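Local atomic coordinates of alpha-fucosidase GH29 (Fusarium graminearum, PDB entry 4PSR), a protein that hydrolyses alpha-L-fucosides as a family 29 glycoside hydrolase, and probably releases alpha-1,6-linked fucose from the reducing-end N-acetylglucosamine of glycoprotein glycans. Residues Ala20-Trp23 with Tyr24-Ala27; Phe257-Gly260 with Glu261-Gly264; Asn294-Arg297 with Pro298-Thr302; Leu329-Arg332 with Val333-Gly337; Phe407-Asn410 with Lys411-Val415. All coordinates share one frame; numbering follows the deposited sequence. Where two conformers were deposited one is given.

Contact 1. Residues Ala20-Trp23 with Tyr24-Ala27; sequences APEW and YRDA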
loop_
_atom_site.group_PDB
_atom_site.type_symbol
_atom_site.label_atom_id
_atom_site.label_comp_id
_atom_site.label_asym_id
_atom_site.label_seq_id
_atom_site.Cartn_x
_atom_site.Cartn_y
_atom_site.Cartn_z
ATOM N N ALA A 20 11.716 2.620 5.220
ATOM C CA ALA A 20 10.402 3.055 5.730
ATOM C C ALA A 20 10.636 3.962 6.925
ATOM O O ALA A 20 10.713 3.490 8.072
ATOM C CB ALA A 20 9.564 1.845 6.110
ATOM N N PRO A 21 10.757 5.268 6.676
ATOM C CA PRO A 21 11.040 6.190 7.792
ATOM C C PRO A 21 9.830 6.324 8.716
ATOM O O PRO A 21 8.715 5.961 8.355
ATOM C CB PRO A 21 11.363 7.499 7.090
ATOM C CG PRO A 21 10.629 7.434 5.789
ATOM C CD PRO A 21 10.645 5.964 5.384
ATOM N N GLU A 22 10.050 6.838 9.913
ATOM C CA GLU A 22 8.984 6.907 10.905
ATOM C C GLU A 22 7.754 7.681 10.420
ATOM O O GLU A 22 6.625 7.228 10.690
ATOM C CB GLU A 22 9.498 7.475 12.232
ATOM C CG GLU A 22 10.595 6.637 12.843
ATOM C CD GLU A 22 10.176 5.214 13.098
ATOM O OE1 GLU A 22 9.242 4.976 13.881
ATOM O OE2 GLU A 22 10.800 4.289 12.554
ATOM N N TRP A 23 7.920 8.769 9.681
ATOM C CA TRP A 23 6.739 9.514 9.228
ATOM C C TRP A 23 5.845 8.643 8.328
ATOM O O TRP A 23 4.601 8.782 8.340
ATOM C CB TRP A 23 7.075 10.825 8.504
ATOM C CG TRP A 23 7.685 10.667 7.126
ATOM C CD1 TRP A 23 9.004 10.793 6.802
ATOM C CD2 TRP A 23 6.992 10.425 5.889
ATOM N NE1 TRP A 23 9.179 10.615 5.453
ATOM C CE2 TRP A 23 7.965 10.373 4.866
ATOM C CE3 TRP A 23 5.659 10.215 5.547
ATOM C CZ2 TRP A 23 7.640 10.132 3.540
ATOM C CZ3 TRP A 23 5.342 9.977 4.204
ATOM C CH2 TRP A 23 6.327 9.936 3.228
ATOM N N TYR A 24 6.463 7.769 7.540
ATOM C CA TYR A 24 5.729 6.921 6.613
ATOM C C TYR A 24 5.012 5.808 7.360
ATOM O O TYR A 24 3.871 5.484 7.057
ATOM C CB TYR A 24 6.681 6.402 5.525
ATOM C CG TYR A 24 6.115 5.389 4.536
ATOM C CD1 TYR A 24 6.296 4.039 4.730
ATOM C CD2 TYR A 24 5.413 5.799 3.410
ATOM C CE1 TYR A 24 5.820 3.117 3.828
ATOM C CE2 TYR A 24 4.937 4.883 2.492
ATOM C CZ TYR A 24 5.144 3.546 2.716
ATOM O OH TYR A 24 4.684 2.589 1.839
ATOM N N ARG A 25 5.646 5.248 8.377
ATOM C CA ARG A 25 4.989 4.274 9.233
ATOM C C ARG A 25 3.833 4.896 10.015
ATOM O O ARG A 25 2.826 4.225 10.296
ATOM C CB ARG A 25 5.984 3.628 10.202
ATOM C CG ARG A 25 7.185 2.958 9.538
ATOM C CD ARG A 25 8.118 2.312 10.542
ATOM N NE ARG A 25 9.333 1.826 9.875
ATOM C CZ ARG A 25 9.822 0.596 9.951
ATOM N NH1 ARG A 25 9.256 -0.348 10.680
ATOM N NH2 ARG A 25 10.928 0.337 9.271
ATOM N N ASP A 26 3.958 6.174 10.345
ATOM C CA ASP A 26 2.907 6.858 11.076
ATOM C C ASP A 26 1.704 7.176 10.200
ATOM O O ASP A 26 0.604 7.398 10.714
ATOM C CB ASP A 26 3.434 8.190 11.619
ATOM C CG ASP A 26 4.438 8.043 12.758
ATOM O OD1 ASP A 26 4.556 6.952 13.373
ATOM O OD2 ASP A 26 5.127 9.058 13.014
ATOM N N ALA A 27 1.928 7.291 8.899
ATOM C CA ALA A 27 0.948 7.876 7.992
ATOM C C ALA A 27 -0.291 7.033 7.747
ATOM O O ALA A 27 -1.391 7.583 7.729
ATOM C CB ALA A 27 1.600 8.232 6.670
HETATM O O HOH W 1 12.943 1.191 7.392
#

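Contact 2. Residues Phe257-Gly260 with Glu261-Gly264; sequences FNRG and EEWG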
loop_
_atom_site.group_PDB
_atom_site.type_symbol
_atom_site.label_atom_id
_atom_site.label_comp_id
_atom_site.label_asym_id
_atom_site.label_seq_id
_atom_site.Cartn_x
_atom_site.Cartn_y
_atom_site.Cartn_z
ATOM N N PHE A 257 17.970 8.920 -3.565
ATOM C CA PHE A 257 18.379 8.921 -2.165
ATOM C C PHE A 257 19.356 10.078 -1.883
ATOM O O PHE A 257 19.320 10.690 -0.814
ATOM C CB PHE A 257 18.983 7.560 -1.763
ATOM C CG PHE A 257 18.035 6.398 -1.877
ATOM C CD1 PHE A 257 16.658 6.578 -1.949
ATOM C CD2 PHE A 257 18.530 5.101 -1.898
ATOM C CE1 PHE A 257 15.816 5.484 -2.055
ATOM C CE2 PHE A 257 17.689 4.003 -2.030
ATOM C CZ PHE A 257 16.321 4.193 -2.071
ATOM N N ASN A 258 20.191 10.433 -2.858
ATOM C CA ASN A 258 21.058 11.606 -2.694
ATOM C C ASN A 258 20.261 12.908 -2.681
ATOM O O ASN A 258 20.553 13.804 -1.899
ATOM C CB ASN A 258 22.125 11.665 -3.787
ATOM C CG ASN A 258 23.250 10.692 -3.544
ATOM O OD1 ASN A 258 23.577 10.392 -2.398
ATOM N ND2 ASN A 258 23.863 10.208 -4.617
ATOM N N ARG A 259 19.267 13.020 -3.553
ATOM C CA ARG A 259 18.439 14.217 -3.541
ATOM C C ARG A 259 17.704 14.339 -2.209
ATOM O O ARG A 259 17.573 15.431 -1.678
ATOM C CB ARG A 259 17.445 14.231 -4.699
ATOM C CG ARG A 259 18.058 14.493 -6.064
ATOM C CD ARG A 259 18.885 15.754 -6.099
ATOM N NE ARG A 259 19.027 16.259 -7.465
ATOM C CZ ARG A 259 19.997 17.069 -7.877
ATOM N NH1 ARG A 259 20.936 17.485 -7.033
ATOM N NH2 ARG A 259 20.028 17.464 -9.146
ATOM N N GLY A 260 17.229 13.224 -1.645
ATOM C CA GLY A 260 16.559 13.278 -0.357
ATOM C C GLY A 260 17.437 13.898 0.704
ATOM O O GLY A 260 16.991 14.741 1.490
ATOM N N GLU A 261 18.691 13.465 0.737
ATOM C CA GLU A 261 19.667 14.022 1.667
ATOM C C GLU A 261 19.835 15.515 1.420
ATOM O O GLU A 261 19.865 16.301 2.356
ATOM C CB GLU A 261 21.003 13.312 1.496
ATOM C CG GLU A 261 20.997 11.856 1.928
ATOM C CD GLU A 261 21.580 11.638 3.311
ATOM O OE1 GLU A 261 21.809 12.631 4.034
ATOM O OE2 GLU A 261 21.815 10.462 3.669
ATOM N N GLU A 262 19.940 15.912 0.158
ATOM C CA GLU A 262 20.121 17.315 -0.197
ATOM C C GLU A 262 18.933 18.167 0.247
ATOM O O GLU A 262 19.087 19.291 0.720
ATOM C CB GLU A 262 20.312 17.432 -1.701
ATOM C CG GLU A 262 20.490 18.832 -2.212
ATOM C CD GLU A 262 20.629 18.888 -3.721
ATOM O OE1 GLU A 262 20.822 17.820 -4.356
ATOM O OE2 GLU A 262 20.540 20.006 -4.271
ATOM N N TRP A 263 17.737 17.610 0.084
ATOM C CA TRP A 263 16.511 18.322 0.417
ATOM C C TRP A 263 16.246 18.349 1.933
ATOM O O TRP A 263 15.368 19.070 2.387
ATOM C CB TRP A 263 15.311 17.642 -0.254
ATOM C CG TRP A 263 15.347 17.537 -1.734
ATOM C CD1 TRP A 263 16.028 18.325 -2.622
ATOM C CD2 TRP A 263 14.626 16.583 -2.506
ATOM N NE1 TRP A 263 15.772 17.893 -3.919
ATOM C CE2 TRP A 263 14.915 16.824 -3.864
ATOM C CE3 TRP A 263 13.773 15.533 -2.176
ATOM C CZ2 TRP A 263 14.368 16.046 -4.885
ATOM C CZ3 TRP A 263 13.231 14.767 -3.203
ATOM C CH2 TRP A 263 13.537 15.030 -4.522
ATOM N N GLY A 264 16.957 17.528 2.700
ATOM C CA GLY A 264 16.700 17.381 4.125
ATOM C C GLY A 264 15.431 16.613 4.450
ATOM O O GLY A 264 14.768 16.902 5.440
#

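Contact 3. Residues Asn294-Arg297 with Pro298-Thr302; sequences NLVR and PYWQT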
loop_
_atom_site.group_PDB
_atom_site.type_symbol
_atom_site.label_atom_id
_atom_site.label_comp_id
_atom_site.label_asym_id
_atom_site.label_seq_id
_atom_site.Cartn_x
_atom_site.Cartn_y
_atom_site.Cartn_z
ATOM N N ASN A 294 -1.175 -12.509 6.241
ATOM C CA ASN A 294 -0.554 -12.490 7.554
ATOM C C ASN A 294 0.139 -11.173 7.884
ATOM O O ASN A 294 0.281 -10.312 7.035
ATOM C CB ASN A 294 0.515 -13.588 7.603
ATOM C CG ASN A 294 1.612 -13.389 6.565
ATOM O OD1 ASN A 294 1.350 -12.995 5.435
ATOM N ND2 ASN A 294 2.858 -13.683 6.950
ATOM N N LEU A 295 0.609 -11.048 9.116
ATOM C CA LEU A 295 1.450 -9.920 9.526
ATOM C C LEU A 295 2.854 -10.080 8.966
ATOM O O LEU A 295 3.569 -11.032 9.312
ATOM C CB LEU A 295 1.486 -9.858 11.063
ATOM C CG LEU A 295 1.985 -8.573 11.733
ATOM C CD1 LEU A 295 1.600 -8.556 13.225
ATOM C CD2 LEU A 295 3.479 -8.408 11.606
ATOM N N VAL A 296 3.235 -9.145 8.106
ATOM C CA VAL A 296 4.517 -9.191 7.409
ATOM C C VAL A 296 5.473 -8.127 7.926
ATOM O O VAL A 296 5.067 -6.987 8.182
ATOM C CB VAL A 296 4.247 -8.975 5.900
ATOM C CG1 VAL A 296 5.510 -8.709 5.089
ATOM C CG2 VAL A 296 3.484 -10.173 5.317
ATOM N N ARG A 297 6.742 -8.498 8.067
ATOM C CA ARG A 297 7.805 -7.554 8.402
ATOM C C ARG A 297 8.938 -7.786 7.403
ATOM O O ARG A 297 9.198 -8.940 7.024
ATOM C CB ARG A 297 8.311 -7.771 9.832
ATOM C CG ARG A 297 7.195 -7.646 10.881
ATOM C CD ARG A 297 7.709 -7.774 12.299
ATOM N NE ARG A 297 6.661 -7.541 13.292
ATOM C CZ ARG A 297 6.233 -6.339 13.646
ATOM N NH1 ARG A 297 6.760 -5.240 13.110
ATOM N NH2 ARG A 297 5.264 -6.233 14.541
ATOM N N PRO A 298 9.635 -6.720 6.982
ATOM C CA PRO A 298 9.497 -5.354 7.494
ATOM C C PRO A 298 8.306 -4.609 6.912
ATOM O O PRO A 298 7.542 -5.128 6.079
ATOM C CB PRO A 298 10.812 -4.696 7.073
ATOM C CG PRO A 298 11.151 -5.401 5.805
ATOM C CD PRO A 298 10.744 -6.819 6.026
ATOM N N TYR A 299 8.184 -3.363 7.361
ATOM C CA TYR A 299 7.069 -2.481 6.963
ATOM C C TYR A 299 6.860 -2.482 5.452
ATOM O O TYR A 299 7.816 -2.368 4.678
ATOM C CB TYR A 299 7.352 -1.047 7.449
ATOM C CG TYR A 299 6.072 -0.293 7.742
ATOM C CD1 TYR A 299 5.493 -0.321 9.010
ATOM C CD2 TYR A 299 5.397 0.392 6.729
ATOM C CE1 TYR A 299 4.294 0.311 9.259
ATOM C CE2 TYR A 299 4.182 1.041 6.981
ATOM C CZ TYR A 299 3.656 0.970 8.239
ATOM O OH TYR A 299 2.470 1.558 8.522
ATOM N N TRP A 300 5.607 -2.589 5.031
ATOM C CA TRP A 300 5.233 -2.753 3.623
ATOM C C TRP A 300 4.027 -1.850 3.308
ATOM O O TRP A 300 3.496 -1.144 4.204
ATOM C CB TRP A 300 4.909 -4.251 3.327
ATOM C CG TRP A 300 3.903 -4.781 4.284
ATOM C CD1 TRP A 300 4.157 -5.298 5.507
ATOM C CD2 TRP A 300 2.471 -4.733 4.157
ATOM N NE1 TRP A 300 2.973 -5.594 6.152
ATOM C CE2 TRP A 300 1.926 -5.234 5.352
ATOM C CE3 TRP A 300 1.604 -4.310 3.153
ATOM C CZ2 TRP A 300 0.551 -5.334 5.564
ATOM C CZ3 TRP A 300 0.230 -4.395 3.365
ATOM C CH2 TRP A 300 -0.278 -4.911 4.574
ATOM N N GLN A 301 3.576 -1.834 2.064
ATOM C CA GLN A 301 2.308 -1.176 1.741
ATOM C C GLN A 301 1.568 -1.974 0.698
ATOM O O GLN A 301 2.111 -2.962 0.171
ATOM C CB GLN A 301 2.481 0.296 1.318
ATOM C CG GLN A 301 3.102 0.516 -0.068
ATOM C CD GLN A 301 2.649 1.825 -0.676
ATOM O OE1 GLN A 301 3.003 2.911 -0.178
ATOM N NE2 GLN A 301 1.790 1.739 -1.689
ATOM N N THR A 302 0.344 -1.559 0.408
ATOM C CA THR A 302 -0.458 -2.156 -0.638
ATOM C C THR A 302 -1.324 -1.048 -1.241
ATOM O O THR A 302 -1.545 0.003 -0.616
ATOM C CB THR A 302 -1.254 -3.350 -0.121
ATOM O OG1 THR A 302 -1.936 -4.005 -1.196
ATOM C CG2 THR A 302 -2.286 -2.911 0.889
#

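Contact 4. Residues Leu329-Arg332 with Val333-Gly337; sequences LLDR and VSKNG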
loop_
_atom_site.group_PDB
_atom_site.type_symbol
_atom_site.label_atom_id
_atom_site.label_comp_id
_atom_site.label_asym_id
_atom_site.label_seq_id
_atom_site.Cartn_x
_atom_site.Cartn_y
_atom_site.Cartn_z
ATOM N N LEU A 329 -8.564 -0.805 5.317
ATOM C CA LEU A 329 -7.510 -0.000 5.908
ATOM C C LEU A 329 -7.074 -0.584 7.260
ATOM O O LEU A 329 -5.889 -0.715 7.534
ATOM C CB LEU A 329 -7.997 1.440 6.067
ATOM C CG LEU A 329 -7.038 2.367 6.825
ATOM C CD1 LEU A 329 -5.691 2.479 6.112
ATOM C CD2 LEU A 329 -7.682 3.733 6.997
ATOM N N LEU A 330 -8.048 -0.877 8.127
ATOM C CA LEU A 330 -7.723 -1.406 9.447
ATOM C C LEU A 330 -6.967 -2.729 9.351
ATOM O O LEU A 330 -6.004 -2.968 10.097
ATOM C CB LEU A 330 -8.998 -1.575 10.272
ATOM C CG LEU A 330 -9.708 -0.260 10.647
ATOM C CD1 LEU A 330 -11.145 -0.523 11.049
ATOM C CD2 LEU A 330 -8.947 0.486 11.756
ATOM N N ASP A 331 -7.403 -3.595 8.437
ATOM C CA ASP A 331 -6.709 -4.838 8.203
ATOM C C ASP A 331 -5.254 -4.615 7.803
ATOM O O ASP A 331 -4.365 -5.217 8.378
ATOM C CB ASP A 331 -7.474 -5.648 7.160
ATOM C CG ASP A 331 -6.944 -7.054 7.020
ATOM O OD1 ASP A 331 -7.236 -7.898 7.900
ATOM O OD2 ASP A 331 -6.278 -7.380 5.997
ATOM N N ARG A 332 -5.008 -3.758 6.821
ATOM C CA ARG A 332 -3.632 -3.542 6.363
ATOM C C ARG A 332 -2.764 -2.959 7.462
ATOM O O ARG A 332 -1.626 -3.385 7.662
ATOM C CB ARG A 332 -3.546 -2.623 5.133
ATOM C CG ARG A 332 -4.411 -2.985 3.899
ATOM C CD ARG A 332 -4.344 -4.447 3.502
ATOM N NE ARG A 332 -5.498 -5.258 3.891
ATOM C CZ ARG A 332 -6.644 -5.345 3.228
ATOM N NH1 ARG A 332 -7.606 -6.145 3.712
ATOM N NH2 ARG A 332 -6.867 -4.617 2.130
ATOM N N VAL A 333 -3.294 -1.989 8.193
ATOM C CA VAL A 333 -2.526 -1.329 9.230
ATOM C C VAL A 333 -2.187 -2.314 10.349
ATOM O O VAL A 333 -1.086 -2.280 10.890
ATOM C CB VAL A 333 -3.271 -0.100 9.747
ATOM C CG1 VAL A 333 -2.669 0.429 11.014
ATOM C CG2 VAL A 333 -3.347 0.988 8.669
ATOM N N SER A 334 -3.128 -3.197 10.684
ATOM C CA SER A 334 -2.902 -4.190 11.735
ATOM C C SER A 334 -1.813 -5.201 11.352
ATOM O O SER A 334 -1.206 -5.845 12.224
ATOM C CB SER A 334 -4.202 -4.941 12.060
ATOM O OG SER A 334 -4.552 -5.915 11.081
ATOM N N LYS A 335 -1.583 -5.386 10.049
ATOM C CA LYS A 335 -0.598 -6.357 9.544
ATOM C C LYS A 335 0.745 -5.716 9.210
ATOM O O LYS A 335 1.576 -6.371 8.571
ATOM C CB LYS A 335 -1.177 -7.064 8.313
ATOM C CG LYS A 335 -2.308 -8.024 8.598
ATOM C CD LYS A 335 -3.009 -8.406 7.317
ATOM C CE LYS A 335 -4.068 -9.503 7.516
ATOM N NZ LYS A 335 -4.849 -9.714 6.260
ATOM N N ASN A 336 0.957 -4.476 9.660
ATOM C CA ASN A 336 2.240 -3.745 9.587
ATOM C C ASN A 336 2.470 -3.072 8.247
ATOM O O ASN A 336 3.630 -2.933 7.801
ATOM C CB ASN A 336 3.421 -4.650 10.000
ATOM C CG ASN A 336 4.703 -3.893 10.258
ATOM O OD1 ASN A 336 4.739 -2.885 10.959
ATOM N ND2 ASN A 336 5.797 -4.432 9.722
ATOM N N GLY A 337 1.387 -2.597 7.641
ATOM C CA GLY A 337 1.456 -1.882 6.374
ATOM C C GLY A 337 0.700 -0.575 6.314
ATOM O O GLY A 337 -0.059 -0.238 7.222
HETATM O O HOH W 2 -7.603 -10.481 7.150
#

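Contact 5. Residues Phe407-Asn410 with Lys411-Val415; sequences FTRN and KEDDV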
loop_
_atom_site.group_PDB
_atom_site.type_symbol
_atom_site.label_atom_id
_atom_site.label_comp_id
_atom_site.label_asym_id
_atom_site.label_seq_id
_atom_site.Cartn_x
_atom_site.Cartn_y
_atom_site.Cartn_z
ATOM N N PHE A 407 -6.046 -5.321 15.759
ATOM C CA PHE A 407 -5.249 -4.725 16.825
ATOM C C PHE A 407 -4.273 -3.680 16.277
ATOM O O PHE A 407 -3.692 -3.858 15.192
ATOM C CB PHE A 407 -4.413 -5.811 17.502
ATOM C CG PHE A 407 -5.215 -6.903 18.162
ATOM C CD1 PHE A 407 -6.012 -6.630 19.280
ATOM C CD2 PHE A 407 -5.128 -8.193 17.705
ATOM C CE1 PHE A 407 -6.714 -7.656 19.902
ATOM C CE2 PHE A 407 -5.843 -9.224 18.326
ATOM C CZ PHE A 407 -6.626 -8.951 19.428
ATOM N N THR A 408 -4.032 -2.629 17.049
ATOM C CA THR A 408 -2.903 -1.730 16.822
ATOM C C THR A 408 -2.410 -1.326 18.218
ATOM O O THR A 408 -3.132 -1.528 19.207
ATOM C CB THR A 408 -3.299 -0.466 16.045
ATOM O OG1 THR A 408 -4.439 0.136 16.678
ATOM C CG2 THR A 408 -3.618 -0.755 14.572
ATOM N N ARG A 409 -1.203 -0.785 18.331
ATOM C CA ARG A 409 -0.702 -0.395 19.653
ATOM C C ARG A 409 0.078 0.901 19.573
ATOM O O ARG A 409 0.481 1.327 18.492
ATOM C CB ARG A 409 0.072 -1.533 20.328
ATOM C CG ARG A 409 1.156 -2.188 19.508
ATOM C CD ARG A 409 2.441 -1.492 19.720
ATOM N NE ARG A 409 3.545 -2.013 18.910
ATOM C CZ ARG A 409 4.745 -1.447 18.908
ATOM N NH1 ARG A 409 4.954 -0.382 19.664
ATOM N NH2 ARG A 409 5.719 -1.924 18.144
ATOM N N ASN A 410 0.256 1.571 20.707
ATOM C CA ASN A 410 1.003 2.837 20.695
ATOM C C ASN A 410 2.514 2.601 20.684
ATOM O O ASN A 410 2.994 1.498 20.918
ATOM C CB ASN A 410 0.551 3.770 21.831
ATOM C CG ASN A 410 0.910 3.259 23.213
ATOM O OD1 ASN A 410 1.408 2.156 23.390
ATOM N ND2 ASN A 410 0.611 4.090 24.224
ATOM N N LYS A 411 3.252 3.663 20.389
ATOM C CA LYS A 411 4.728 3.575 20.354
ATOM C C LYS A 411 5.336 3.240 21.707
ATOM O O LYS A 411 6.368 2.582 21.764
ATOM C CB LYS A 411 5.358 4.867 19.824
ATOM C CG LYS A 411 4.972 5.178 18.370
ATOM C CD LYS A 411 5.663 6.419 17.862
ATOM C CE LYS A 411 5.257 6.686 16.422
ATOM N NZ LYS A 411 5.914 7.884 15.868
ATOM N N GLU A 412 4.712 3.687 22.785
ATOM C CA GLU A 412 5.205 3.350 24.113
ATOM C C GLU A 412 4.952 1.895 24.518
ATOM O O GLU A 412 5.497 1.429 25.515
ATOM C CB GLU A 412 4.587 4.294 25.139
ATOM C CG GLU A 412 5.220 5.677 25.093
ATOM C CD GLU A 412 6.716 5.628 25.396
ATOM O OE1 GLU A 412 7.105 4.948 26.384
ATOM O OE2 GLU A 412 7.497 6.242 24.626
ATOM N N ASP A 413 4.127 1.181 23.741
ATOM C CA ASP A 413 3.848 -0.239 23.945
ATOM C C ASP A 413 3.128 -0.536 25.252
ATOM O O ASP A 413 3.306 -1.609 25.816
ATOM C CB ASP A 413 5.121 -1.083 23.828
ATOM C CG ASP A 413 4.835 -2.523 23.450
ATOM O OD1 ASP A 413 3.854 -2.789 22.711
ATOM O OD2 ASP A 413 5.615 -3.407 23.869
ATOM N N ASP A 414 2.300 0.404 25.700
ATOM C CA ASP A 414 1.456 0.216 26.896
ATOM C C ASP A 414 -0.024 0.446 26.651
ATOM O O ASP A 414 -0.817 0.364 27.595
ATOM C CB ASP A 414 1.937 1.063 28.103
ATOM C CG ASP A 414 1.896 2.564 27.856
ATOM O OD1 ASP A 414 1.431 3.059 26.813
ATOM O OD2 ASP A 414 2.344 3.314 28.756
ATOM N N VAL A 415 -0.414 0.704 25.393
ATOM C CA VAL A 415 -1.827 0.825 25.036
ATOM C C VAL A 415 -2.117 -0.066 23.822
ATOM O O VAL A 415 -1.431 0.016 22.790
ATOM C CB VAL A 415 -2.246 2.266 24.707
ATOM C CG1 VAL A 415 -3.671 2.294 24.212
ATOM C CG2 VAL A 415 -2.111 3.180 25.947
HETATM O O HOH W 3 7.355 1.019 19.907
#

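Contact 1. Residues Ala20-Trp23 with Tyr24-Ala27
Arg-25 reaches back over the start of its own helix and gives its NE hydrogen to Ala-20 O, 2.8 Å away, in a nearly straight bond (171°). The acceptor lies in the guanidinium plane, and NH2 adds a weak second bond to the same oxygen. The chain of Arg-25 runs extended from CG to NE, with CG beside the backbone N (chi1 -56°), which lays it along the first turn. A water accepts from both Arg-25 NH2 and Ala-20 N and closes a small ring at this edge. Glu-22 OE2 stands 3.9 Å from Arg-25 NE, well out of the guanidinium plane, a long ion pair without a directed N-H; its OE1 is taken by Arg-377.

Trp-23 and Tyr-24 meet on another side. Tyr-24 CB sits over one face of the indole, 3.9 Å from the centroid of the six-membered ring, while the edge of the phenol ring faces the same indole in a T-shaped pair with planes at 88°. Pro-21, at the N-cap, receives Arg-25 N on its carbonyl at 3.2 Å and packs CD against Tyr-24 CB at 4.0 Å.

This is the opening of helix 22-27, just before the first barrel strand, 29-33. Trp-23 and Tyr-24 lean on strands 222-225 and 268-272, Tyr-24 OH bonds Gln-301 of strand 300-305, and Asp-26 pairs with Arg-377 and Lys-411.

Contact 2. Residues Phe257-Gly260 with Glu261-Gly264
Glu-262 OE1 takes a hydrogen bond from Arg-259 NH1 at 2.7 Å, a salt bridge between residues one helical turn apart. The carboxylate offers its syn lone pair, but the fit is not flat: the oxygen is tilted 21° from the guanidinium plane, and the two planes stand 64° apart. The side chains run side by side in the same direction. Glu-262 is extended, with CG opposite the backbone N (chi1 179°), whereas Arg-259 bends at chi2, which brings CD to 3.3 Å from the same OE1. The charge of Arg-259 is shared, since its NE pairs with Asp-216.

On its other flank Arg-259 meets Trp-263. Its CB lies over the face of the six-membered ring, 3.9 Å from the centroid, as a CH-pi contact. Arg-259 O lies over the five-membered ring of the same indole, 3.1 Å from Trp-263 CG, and accepts the backbone Trp-263 N at 2.8 Å. Gly-264, with positive phi, then ends the helix in a Schellman motif.

The contact forms the last turns of helix 246-263, on the outside of the barrel ahead of strand 268-272. Arg-259 and Trp-263 both rest on Leu-215 of the adjacent helix 200-218, and Phe-257 stacks on His-17, a sodium ligand.

Contact 3. Residues Asn294-Arg297 with Pro298-Thr302
Trp-300 holds its indole between the backbone N and the carbonyl carbon (chi1 53°), and this turns the pyrrole edge back toward Val-296. There Val-296 CG1, opposite its own backbone N (chi1 168°), comes to 3.7 Å from Trp-300 CD1, and Val-296 CB lies 3.6 Å from Trp-300 NE1. The two side chains cross at about a right angle. Val-296 O also stands in the plane of the indole at this edge, 3.3 Å from Trp-300 CD1, so both the aliphatic branch and the carbonyl of one residue line the same corner of the ring. The indole N-H bonds Lys-335 O, while Val-296 O takes a hydrogen from Asn-336 ND2.

A cis peptide between Arg-297 and Pro-298 bends the chain between these partners, bringing Arg-297 CA to 2.9 Å from Pro-298 CA. Arg-297 CA makes a C-H...O contact with Pro-298 O at 3.4 Å. The extended Arg-297 side chain leads to Glu-531, and Pro-298 packs on the same helix, 526-532, beside an N-acetylglucosamine of an attached glycan.

Through this cis-proline bend the loop after strand 284-287 enters strand 300-305, the seventh strand of the eight-stranded parallel TIM barrel of this family.

Contact 4. Residues Leu329-Arg332 with Val333-Gly337
A Schellman motif closes helix 322-334 here, in the beta-alpha-beta unit that leads from strand 300-305 to strand 337-343 of the barrel. Asn-336, with positive phi, is its C-prime residue. Gly-337 N bonds Arg-332 O at 3.1 Å, and Asn-336 N bonds Val-333 O. Lys-335 N reaches the same Arg-332 O from the opposite face of its carbonyl plane. One residue earlier, the hydroxyl of Ser-334 is turned back along the helix by a chi1 of 76°, and OG donates to Asp-331 O at 2.8 Å.

Along the flank of this helix end Leu-329 and Val-333 lie side by side, with CD1 of the leucine 3.8 Å from CG2 of the valine. Helix 353-369 packs on Leu-329 through Leu-366, and Val-333 faces strand 405-409 of the C-terminal domain.

All nine residues are buried, and the charges of Asp-331 and Lys-335 are paired. Asp-331 OD1 is matched to Arg-406 and to a water that also binds Lys-335 NZ. In the modelled one of its two conformers, Arg-332 turns NE and NH1 to the other oxygen, OD2. The firm bond to that atom comes from the extended lysine: Lys-335 NZ meets Asp-331 OD2 on the syn side at 2.7 Å.

Contact 5. Residues Phe407-Asn410 with Lys411-Val415
Asn-410 turns its carboxamide inward across the loop, and the amide and the Asp-414 carboxylate meet with their planes 33° apart. Asn-410 ND2 donates to Asp-414 OD1 at 2.9 Å, almost straight (168°) and within the amide plane. Asn-410 OD1 accepts two backbone hydrogens: Asp-414 N arrives in the carbonyl plane on a lone pair at 3.0 Å, and Val-415 N from above that plane at 3.1 Å. A chi1 of 68° swings the amide over the loop toward these two residues. The Val-415 side chain crosses at about a right angle, its CG2 3.3 Å from Asn-410 ND2. With both ends of the amide engaged, its rotation is fixed.

Arg-409 and Asp-413 meet obliquely on another side of the loop. Asp-413 CG lies over one face of the guanidinium, with OD1 3.9 Å from Arg-409 NE, a long ion pair by charge alone; NE bonds Ala-378 O. Arg-409 NH1 bonds Asn-410 O at 3.0 Å, opposite in face to Asp-413 N, and a water links it to Lys-411 O.

Asp-413 N to Asn-410 O closes a type I turn, and Asn-410 N to Val-415 O joins the two arms. Together they make the loop of a beta hairpin formed by strands 405-409 and 415-420 of the C-terminal domain.

How the contacts relate
From the N terminus, contact 1 starts the helix that precedes the first barrel strand, contact 2 ends helix 246-263, contact 3 enters strand 300-305, contact 4 ends the following helix, and contact 5 closes a hairpin in the C-terminal domain. Each is made within one continuous stretch, and they come in series, none nesting or crossing. Contacts 3 and 4 lie closest, with centres about 8 Å apart, and contact 1 meets contact 3 through Tyr-24 and Tyr-299. Contact 5 joins the domains, touching contact 1 by a salt bridge and contact 4 by packing, where Ser-334 CB lies against Phe-407 O. Contact 2 touches none of the others.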